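Local coordinates for protein multicopper oxidase (Pseudomonas thermotolerans, PDB 6VOW) that probably couples the one-electron oxidation of laccase-type substrates to the four-electron reduction of dioxygen to water, using bound copper ions, at residues Leu87-Thr92 with Ala142-Arg147; Trp134-Glu139 with His438-Asp443; Asp413-Leu416 with Asn420-Ala423. All coordinates share one frame; numbering follows the deposited sequence.

Contact 1 of 3, residues Leu87-Thr92 with Ala142-Arg147; sequences LDEPTT and ASQLGR
Q144 reaches out from helix 141-146 and sets the end of its side chain among E89, P90 and T91; it supplies 93 of the 168 Å² buried between the two segments. Its CG stands anti to the carbonyl carbon (chi1 -68°), and the chain beyond is extended. This spans the gap between the backbones, where T91 CA and Q144 CA are 8.2 Å apart. On the buried side T91 meets the amide at a slant, with T91 OG1 3.7 Å from Q144 CD. E89 arrives from the opposite direction: E89 OE2 comes within 3.7 Å of Q144 CG, its carboxylate turned 36° from the amide plane. P137 and W60 also pack on Q144. Toward solvent the contact thins: E89 is partly exposed, its OE2 weakly hydrogen-bonded to S140 OG, and the opposite charges at E89 OE2 and R147 NH1 remain 5.6 Å apart. R147 turns instead to its own segment, where R147 NH1 donates to S143 OG at 2.9 Å, and to W60 in a cation-pi contact. The contact thus ties the loop between strands 78-85 and 94-96 to the short helix after strand 131-136, within the N-terminal cupredoxin domain of a multicopper oxidase.

Contact 2 of 3, residues Trp134-Glu139 with His438-Asp443; sequences WYHPHE and HCHVID. With CU (copper (II) ion), chain D; C2O (Cu-O-Cu linkage), chain B.
H136 and H438 each hold CG between the backbone N and the carbonyl carbon (chi1 59° and 75°), which turns their imidazoles inward from facing segments onto the Cu-O-Cu group. H136 NE2 lies 2.0 Å from CU2 of this group. H440 NE2 binds the same CU2 at 2.1 Å, the two rings at 81° to each other. H138 NE2 and H438 NE2, coming from opposite directions, are each 2.2 Å from CU3. This is the type 3 copper pair of the multicopper oxidases, built where the first and last cupredoxin domains meet; H96 completes the set on CU2 and H393 that on CU3. Second bonds fix the rotation of two rings: H136 ND1 donates to P137 O at 2.6 Å, nearly in the imidazole plane, and H438 ND1 donates to C439 O. W134 lies beside the cluster, its CZ2 3.3 Å from H440 CE1; H136 CD2 sits 3.1 Å above one face of W134, toward the rim. Putting an alanine in place of W134 would probably open a gap beside H136 and H440. Between the two histidines, C439 SG points the other way and binds the separate type 1 copper at 2.2 Å, while V441 N donates to the same sulfur.

Contact 3 of 3, residues Asp413-Leu416 with Asn420-Ala423; sequences DTYL and NETA
The CA atoms of the two segments come no nearer than 8.6 Å, Y415 CA to A423 CA, because the two strands belong to different sheets: Y415 pairs with I390 in one, T422 with D403 in the other. Side chains bridge the gap. Y415 keeps CG anti to the backbone N (chi1 -174°) and sends its ring toward the opposite sheet, where ring atom CE2 packs on the methyl of A423, Y415 CE2 to A423 CB being 3.3 Å. E421, fully extended, approaches from the opposite direction. Its carboxylate stands at 77° to the ring, and Y415 OH donates to E421 OE2 at 2.7 Å, the oxygen lying in the ring plane at its edge, although the position of that oxygen is less sure. The other oxygen, E421 OE1, accepts from G418 N and so fastens the short link between the strands; R405 adds only a long, weak ion pair. F397, V399 and I407 also touch the tyrosine side chain. At the other end of the first segment T414 OG1 donates to D413 OD1 at 2.8 Å, on the anti lone pair. D413 OD1 is also bonded to H96 NE2 and T414 OG1 to H391 ND1, making both second-shell partners of copper ligands. A tyrosine spanning the interior between two sheets in this way belongs to the core of a beta-sandwich, here the C-terminal cupredoxin domain.

How the contacts relate
The copper cluster of contact 2 is the hub. Contact 1 lies against the protein segments that hold it, the centres of contacts 1 and 2 being 11 Å apart: T92 OG1 and H138 N, 3.1 Å apart, probably share a hydrogen bond, and A142 packs on I442, so the helix of the first domain touches that of the last. The side chain of Q144 is still about 12 Å from the Cu-O-Cu group. Contact 3 sits 17 Å from contact 2 between centres, about 5 Å between nearest atoms, and reaches the same sheet; its L416 side chain is about 8 Å from a bound copper. Contacts 1 and 3, 28 Å apart between centres, do not touch.

Contact 1 of 3, residues Leu87-Thr92 with Ala142-Arg147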
loop_
_atom_site.group_PDB
_atom_site.type_symbol
_atom_site.label_atom_id
_atom_site.label_comp_id
_atom_site.label_asym_id
_atom_site.label_seq_id
_atom_site.Cartn_x
_atom_site.Cartn_y
_atom_site.Cartn_z
ATOM N N LEU A 87 -17.688 -8.756 -11.358
ATOM C CA LEU A 87 -16.717 -9.531 -12.093
ATOM C C LEU A 87 -17.308 -10.884 -12.307
ATOM O O LEU A 87 -18.421 -11.215 -11.882
ATOM C CB LEU A 87 -15.364 -9.624 -11.345
ATOM C CG LEU A 87 -14.715 -8.310 -11.102
ATOM C CD1 LEU A 87 -13.591 -8.495 -10.132
ATOM C CD2 LEU A 87 -14.220 -7.644 -12.385
ATOM N N ASP A 88 -16.539 -11.679 -13.003
ATOM C CA ASP A 88 -16.990 -12.988 -13.353
ATOM C C ASP A 88 -16.397 -14.014 -12.444
ATOM O O ASP A 88 -16.568 -15.141 -12.715
ATOM C CB ASP A 88 -16.846 -13.278 -14.839
ATOM C CG ASP A 88 -15.398 -13.316 -15.339
ATOM O OD1 ASP A 88 -14.405 -13.552 -14.546
ATOM O OD2 ASP A 88 -15.277 -13.104 -16.587
ATOM N N GLU A 89 -15.769 -13.581 -11.346
ATOM C CA GLU A 89 -15.261 -14.473 -10.332
ATOM C C GLU A 89 -15.227 -13.839 -8.917
ATOM O O GLU A 89 -15.323 -12.661 -8.785
ATOM C CB GLU A 89 -13.845 -14.913 -10.686
ATOM C CG GLU A 89 -12.810 -13.821 -10.535
ATOM C CD GLU A 89 -11.477 -14.227 -11.138
ATOM O OE1 GLU A 89 -11.443 -14.942 -12.131
ATOM O OE2 GLU A 89 -10.463 -13.862 -10.637
ATOM N N PRO A 90 -15.034 -14.683 -7.893
ATOM C CA PRO A 90 -15.094 -14.161 -6.545
ATOM C C PRO A 90 -14.018 -13.113 -6.227
ATOM O O PRO A 90 -12.969 -13.111 -6.813
ATOM C CB PRO A 90 -14.906 -15.418 -5.681
ATOM C CG PRO A 90 -15.219 -16.591 -6.561
ATOM C CD PRO A 90 -14.887 -16.179 -7.922
ATOM N N THR A 91 -14.293 -12.210 -5.306
ATOM C CA THR A 91 -13.300 -11.214 -4.909
ATOM C C THR A 91 -13.662 -10.779 -3.495
ATOM O O THR A 91 -14.702 -11.133 -2.974
ATOM C CB THR A 91 -13.184 -10.104 -5.998
ATOM O OG1 THR A 91 -12.104 -9.199 -5.752
ATOM C CG2 THR A 91 -14.459 -9.388 -6.160
ATOM N N THR A 92 -12.742 -10.127 -2.843
ATOM C CA THR A 92 -13.011 -9.472 -1.604
ATOM C C THR A 92 -12.348 -8.081 -1.790
ATOM O O THR A 92 -11.768 -7.785 -2.853
ATOM C CB THR A 92 -12.293 -10.135 -0.434
ATOM O OG1 THR A 92 -10.875 -10.027 -0.652
ATOM C CG2 THR A 92 -12.758 -11.612 -0.181
ATOM N N ALA A 142 -2.738 -11.770 -7.779
ATOM C CA ALA A 142 -1.827 -11.386 -8.894
ATOM C C ALA A 142 -2.608 -10.964 -10.106
ATOM O O ALA A 142 -2.384 -9.885 -10.722
ATOM C CB ALA A 142 -0.910 -12.570 -9.235
ATOM N N SER A 143 -3.554 -11.828 -10.435
ATOM C CA SER A 143 -4.451 -11.574 -11.544
ATOM C C SER A 143 -5.390 -10.334 -11.330
ATOM O O SER A 143 -5.517 -9.422 -12.194
ATOM C CB SER A 143 -5.272 -12.865 -11.790
ATOM O OG SER A 143 -6.133 -12.604 -12.873
ATOM N N GLN A 144 -6.066 -10.319 -10.214
ATOM C CA GLN A 144 -7.097 -9.262 -9.956
ATOM C C GLN A 144 -6.440 -7.906 -9.680
ATOM O O GLN A 144 -6.855 -6.916 -10.237
ATOM C CB GLN A 144 -8.054 -9.684 -8.867
ATOM C CG GLN A 144 -8.987 -10.853 -9.188
ATOM C CD GLN A 144 -10.110 -11.114 -8.176
ATOM O OE1 GLN A 144 -10.907 -12.008 -8.381
ATOM N NE2 GLN A 144 -10.174 -10.381 -7.114
ATOM N N LEU A 145 -5.399 -7.863 -8.869
ATOM C CA LEU A 145 -4.610 -6.634 -8.723
ATOM C C LEU A 145 -3.947 -6.285 -10.019
ATOM O O LEU A 145 -3.976 -5.138 -10.419
ATOM C CB LEU A 145 -3.514 -6.730 -7.654
ATOM C CG LEU A 145 -3.947 -6.582 -6.181
ATOM C CD1 LEU A 145 -4.415 -7.882 -5.600
ATOM C CD2 LEU A 145 -2.821 -6.123 -5.291
ATOM N N GLY A 146 -3.366 -7.290 -10.670
ATOM C CA GLY A 146 -2.725 -7.086 -11.939
ATOM C C GLY A 146 -3.606 -6.452 -12.966
ATOM O O GLY A 146 -3.147 -5.625 -13.771
ATOM N N ARG A 147 -4.871 -6.857 -12.992
ATOM C CA ARG A 147 -5.762 -6.294 -13.990
ATOM C C ARG A 147 -6.343 -4.947 -13.661
ATOM O O ARG A 147 -7.106 -4.422 -14.439
ATOM C CB ARG A 147 -6.927 -7.249 -14.248
ATOM C CG ARG A 147 -6.652 -8.184 -15.392
ATOM C CD ARG A 147 -7.919 -8.596 -16.136
ATOM N NE ARG A 147 -7.647 -9.932 -16.629
ATOM C CZ ARG A 147 -7.573 -10.992 -15.835
ATOM N NH1 ARG A 147 -7.793 -10.893 -14.514
ATOM N NH2 ARG A 147 -7.218 -12.121 -16.349
#

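Contact 2 of 3, residues Trp134-Glu139 with His438-Asp443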
loop_
_atom_site.group_PDB
_atom_site.type_symbol
_atom_site.label_atom_id
_atom_site.label_comp_id
_atom_site.label_asym_id
_atom_site.label_seq_id
_atom_site.Cartn_x
_atom_site.Cartn_y
_atom_site.Cartn_z
ATOM N N TRP A 134 -4.802 1.994 1.159
ATOM C CA TRP A 134 -5.388 1.575 -0.151
ATOM C C TRP A 134 -6.165 0.316 0.034
ATOM O O TRP A 134 -6.159 -0.306 1.120
ATOM C CB TRP A 134 -4.307 1.402 -1.270
ATOM C CG TRP A 134 -3.237 0.417 -1.036
ATOM C CD1 TRP A 134 -2.380 0.357 -0.008
ATOM C CD2 TRP A 134 -2.935 -0.670 -1.887
ATOM N NE1 TRP A 134 -1.553 -0.700 -0.175
ATOM C CE2 TRP A 134 -1.860 -1.320 -1.355
ATOM C CE3 TRP A 134 -3.451 -1.102 -3.092
ATOM C CZ2 TRP A 134 -1.331 -2.447 -1.930
ATOM C CZ3 TRP A 134 -2.899 -2.177 -3.699
ATOM C CH2 TRP A 134 -1.815 -2.823 -3.144
ATOM N N TYR A 135 -6.773 -0.097 -1.040
ATOM C CA TYR A 135 -7.629 -1.261 -1.027
ATOM C C TYR A 135 -7.447 -2.079 -2.293
ATOM O O TYR A 135 -7.249 -1.550 -3.404
ATOM C CB TYR A 135 -9.091 -0.780 -0.865
ATOM C CG TYR A 135 -9.641 0.042 -2.007
ATOM C CD1 TYR A 135 -10.365 -0.572 -2.996
ATOM C CD2 TYR A 135 -9.509 1.422 -2.055
ATOM C CE1 TYR A 135 -10.905 0.121 -4.055
ATOM C CE2 TYR A 135 -10.083 2.141 -3.115
ATOM C CZ TYR A 135 -10.779 1.441 -4.113
ATOM O OH TYR A 135 -11.335 2.026 -5.200
ATOM N N HIS A 136 -7.629 -3.362 -2.123
ATOM C CA HIS A 136 -7.434 -4.278 -3.222
ATOM C C HIS A 136 -7.949 -5.625 -2.805
ATOM O O HIS A 136 -8.239 -5.816 -1.665
ATOM C CB HIS A 136 -5.931 -4.384 -3.548
ATOM C CG HIS A 136 -5.111 -4.851 -2.401
ATOM N ND1 HIS A 136 -5.035 -6.168 -2.007
ATOM C CD2 HIS A 136 -4.336 -4.153 -1.545
ATOM C CE1 HIS A 136 -4.232 -6.266 -0.956
ATOM N NE2 HIS A 136 -3.777 -5.049 -0.671
ATOM N N PRO A 137 -8.088 -6.550 -3.751
ATOM C CA PRO A 137 -8.585 -7.874 -3.386
ATOM C C PRO A 137 -7.593 -8.608 -2.658
ATOM O O PRO A 137 -6.421 -8.235 -2.670
ATOM C CB PRO A 137 -8.834 -8.561 -4.737
ATOM C CG PRO A 137 -9.088 -7.421 -5.638
ATOM C CD PRO A 137 -8.183 -6.339 -5.196
ATOM N N HIS A 138 -8.069 -9.651 -2.002
ATOM C CA HIS A 138 -7.195 -10.629 -1.410
ATOM C C HIS A 138 -7.540 -12.050 -1.872
ATOM O O HIS A 138 -7.422 -12.982 -1.126
ATOM C CB HIS A 138 -7.287 -10.517 0.072
ATOM C CG HIS A 138 -5.973 -10.584 0.702
ATOM N ND1 HIS A 138 -5.320 -11.779 0.869
ATOM C CD2 HIS A 138 -5.121 -9.612 1.073
ATOM C CE1 HIS A 138 -4.137 -11.551 1.400
ATOM N NE2 HIS A 138 -4.010 -10.252 1.551
ATOM N N GLU A 139 -7.953 -12.150 -3.127
ATOM C CA GLU A 139 -8.427 -13.356 -3.744
ATOM C C GLU A 139 -7.924 -13.236 -5.152
ATOM O O GLU A 139 -8.107 -12.185 -5.739
ATOM C CB GLU A 139 -9.970 -13.430 -3.746
ATOM C CG GLU A 139 -10.560 -14.664 -4.469
ATOM C CD GLU A 139 -11.061 -15.817 -3.576
ATOM O OE1 GLU A 139 -12.036 -16.518 -3.972
ATOM O OE2 GLU A 139 -10.480 -16.062 -2.506
ATOM N N HIS A 438 2.732 -11.193 5.057
ATOM C CA HIS A 438 3.197 -11.598 3.770
ATOM C C HIS A 438 4.008 -10.530 3.001
ATOM O O HIS A 438 3.972 -9.294 3.271
ATOM C CB HIS A 438 2.022 -12.154 2.959
ATOM C CG HIS A 438 1.115 -11.087 2.465
ATOM N ND1 HIS A 438 1.418 -10.326 1.369
ATOM C CD2 HIS A 438 -0.011 -10.556 2.987
ATOM C CE1 HIS A 438 0.488 -9.417 1.186
ATOM N NE2 HIS A 438 -0.385 -9.541 2.154
ATOM N N CYS A 439 4.778 -11.023 2.020
ATOM C CA CYS A 439 5.486 -10.135 1.148
ATOM C C CYS A 439 4.406 -9.578 0.249
ATOM O O CYS A 439 3.485 -10.317 -0.189
ATOM C CB CYS A 439 6.538 -10.838 0.304
ATOM S SG CYS A 439 7.104 -9.741 -1.022
ATOM N N HIS A 440 4.487 -8.282 -0.019
ATOM C CA HIS A 440 3.456 -7.622 -0.865
ATOM C C HIS A 440 3.804 -7.536 -2.392
ATOM O O HIS A 440 3.171 -6.783 -3.193
ATOM C CB HIS A 440 3.072 -6.292 -0.231
ATOM C CG HIS A 440 1.602 -5.990 -0.383
ATOM N ND1 HIS A 440 1.048 -5.677 -1.608
ATOM C CD2 HIS A 440 0.569 -6.057 0.499
ATOM C CE1 HIS A 440 -0.261 -5.546 -1.464
ATOM N NE2 HIS A 440 -0.572 -5.746 -0.191
ATOM N N VAL A 441 4.815 -8.329 -2.788
ATOM C CA VAL A 441 5.125 -8.574 -4.198
ATOM C C VAL A 441 4.208 -9.733 -4.377
ATOM O O VAL A 441 4.359 -10.787 -3.682
ATOM C CB VAL A 441 6.600 -8.948 -4.444
ATOM C CG1 VAL A 441 6.790 -9.493 -5.841
ATOM C CG2 VAL A 441 7.499 -7.702 -4.306
ATOM N N ILE A 442 3.189 -9.501 -5.206
ATOM C CA ILE A 442 2.013 -10.383 -5.211
ATOM C C ILE A 442 2.365 -11.802 -5.642
ATOM O O ILE A 442 1.862 -12.763 -5.093
ATOM C CB ILE A 442 0.853 -9.835 -6.081
ATOM C CG1 ILE A 442 0.449 -8.389 -5.690
ATOM C CG2 ILE A 442 -0.329 -10.800 -6.025
ATOM C CD1 ILE A 442 -0.046 -8.241 -4.236
ATOM N N ASP A 443 3.244 -11.919 -6.605
ATOM C CA ASP A 443 3.964 -13.187 -6.924
ATOM C C ASP A 443 4.602 -13.942 -5.808
ATOM O O ASP A 443 4.473 -15.138 -5.744
ATOM C CB ASP A 443 5.116 -12.853 -7.857
ATOM C CG ASP A 443 4.751 -12.999 -9.235
ATOM O OD1 ASP A 443 3.549 -13.046 -9.537
ATOM O OD2 ASP A 443 5.676 -13.111 -10.035
HETATM CU CU CU D . 8.932 -10.807 -1.680
HETATM CU CU2 C2O B . -2.225 -4.784 0.575
HETATM CU CU3 C2O B . -2.516 -8.945 2.510
HETATM O O1 C2O B . -2.217 -6.857 1.589
#

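Contact 3 of 3, residues Asp413-Leu416 with Asn420-Ala423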
loop_
_atom_site.group_PDB
_atom_site.type_symbol
_atom_site.label_atom_id
_atom_site.label_comp_id
_atom_site.label_asym_id
_atom_site.label_seq_id
_atom_site.Cartn_x
_atom_site.Cartn_y
_atom_site.Cartn_z
ATOM N N ASP A 413 2.629 -0.485 8.317
ATOM C CA ASP A 413 2.076 -1.821 8.094
ATOM C C ASP A 413 3.035 -2.625 7.171
ATOM O O ASP A 413 2.878 -3.860 6.947
ATOM C CB ASP A 413 0.665 -1.722 7.492
ATOM C CG ASP A 413 0.608 -0.840 6.214
ATOM O OD1 ASP A 413 1.243 -1.236 5.209
ATOM O OD2 ASP A 413 -0.064 0.248 6.188
ATOM N N THR A 414 4.060 -1.938 6.648
ATOM C CA THR A 414 4.990 -2.574 5.729
ATOM C C THR A 414 6.414 -2.169 5.890
ATOM O O THR A 414 6.697 -1.034 6.056
ATOM C CB THR A 414 4.475 -2.348 4.322
ATOM O OG1 THR A 414 3.224 -2.984 4.321
ATOM C CG2 THR A 414 5.300 -3.079 3.233
ATOM N N TYR A 415 7.311 -3.135 5.854
ATOM C CA TYR A 415 8.730 -2.831 5.856
ATOM C C TYR A 415 9.372 -3.442 4.617
ATOM O O TYR A 415 9.239 -4.627 4.362
ATOM C CB TYR A 415 9.457 -3.373 7.071
ATOM C CG TYR A 415 10.882 -2.905 7.083
ATOM C CD1 TYR A 415 11.154 -1.524 7.177
ATOM C CD2 TYR A 415 11.971 -3.795 6.971
ATOM C CE1 TYR A 415 12.436 -1.038 7.162
ATOM C CE2 TYR A 415 13.298 -3.299 6.959
ATOM C CZ TYR A 415 13.524 -1.912 7.071
ATOM O OH TYR A 415 14.807 -1.308 7.074
ATOM N N LEU A 416 10.081 -2.632 3.865
ATOM C CA LEU A 416 10.774 -3.120 2.657
ATOM C C LEU A 416 12.122 -3.761 3.085
ATOM O O LEU A 416 13.153 -3.083 3.392
ATOM C CB LEU A 416 10.919 -1.961 1.619
ATOM C CG LEU A 416 11.503 -2.249 0.253
ATOM C CD1 LEU A 416 10.751 -3.310 -0.531
ATOM C CD2 LEU A 416 11.576 -0.965 -0.533
ATOM N N ASN A 420 19.390 -9.674 2.040
ATOM C CA ASN A 420 20.112 -10.104 3.235
ATOM C C ASN A 420 19.945 -9.200 4.431
ATOM O O ASN A 420 20.815 -9.127 5.257
ATOM C CB ASN A 420 21.594 -10.252 2.927
ATOM C CG ASN A 420 21.941 -11.572 2.284
ATOM O OD1 ASN A 420 21.080 -12.431 1.991
ATOM N ND2 ASN A 420 23.236 -11.733 2.014
ATOM N N GLU A 421 18.839 -8.493 4.535
ATOM C CA GLU A 421 18.687 -7.583 5.647
ATOM C C GLU A 421 18.065 -8.320 6.863
ATOM O O GLU A 421 17.147 -9.143 6.724
ATOM C CB GLU A 421 17.852 -6.374 5.217
ATOM C CG GLU A 421 17.540 -5.397 6.334
ATOM C CD GLU A 421 16.720 -4.177 5.917
ATOM O OE1 GLU A 421 16.298 -3.977 4.711
ATOM O OE2 GLU A 421 16.511 -3.377 6.868
ATOM N N THR A 422 18.557 -8.015 8.068
ATOM C CA THR A 422 17.815 -8.383 9.298
ATOM C C THR A 422 17.287 -7.123 9.979
ATOM O O THR A 422 18.080 -6.379 10.564
ATOM C CB THR A 422 18.638 -9.164 10.324
ATOM O OG1 THR A 422 18.891 -10.488 9.827
ATOM C CG2 THR A 422 17.880 -9.260 11.664
ATOM N N ALA A 423 15.958 -6.926 9.931
ATOM C CA ALA A 423 15.286 -5.791 10.609
ATOM C C ALA A 423 14.421 -6.206 11.853
ATOM O O ALA A 423 13.855 -7.322 11.972
ATOM C CB ALA A 423 14.504 -4.961 9.595
#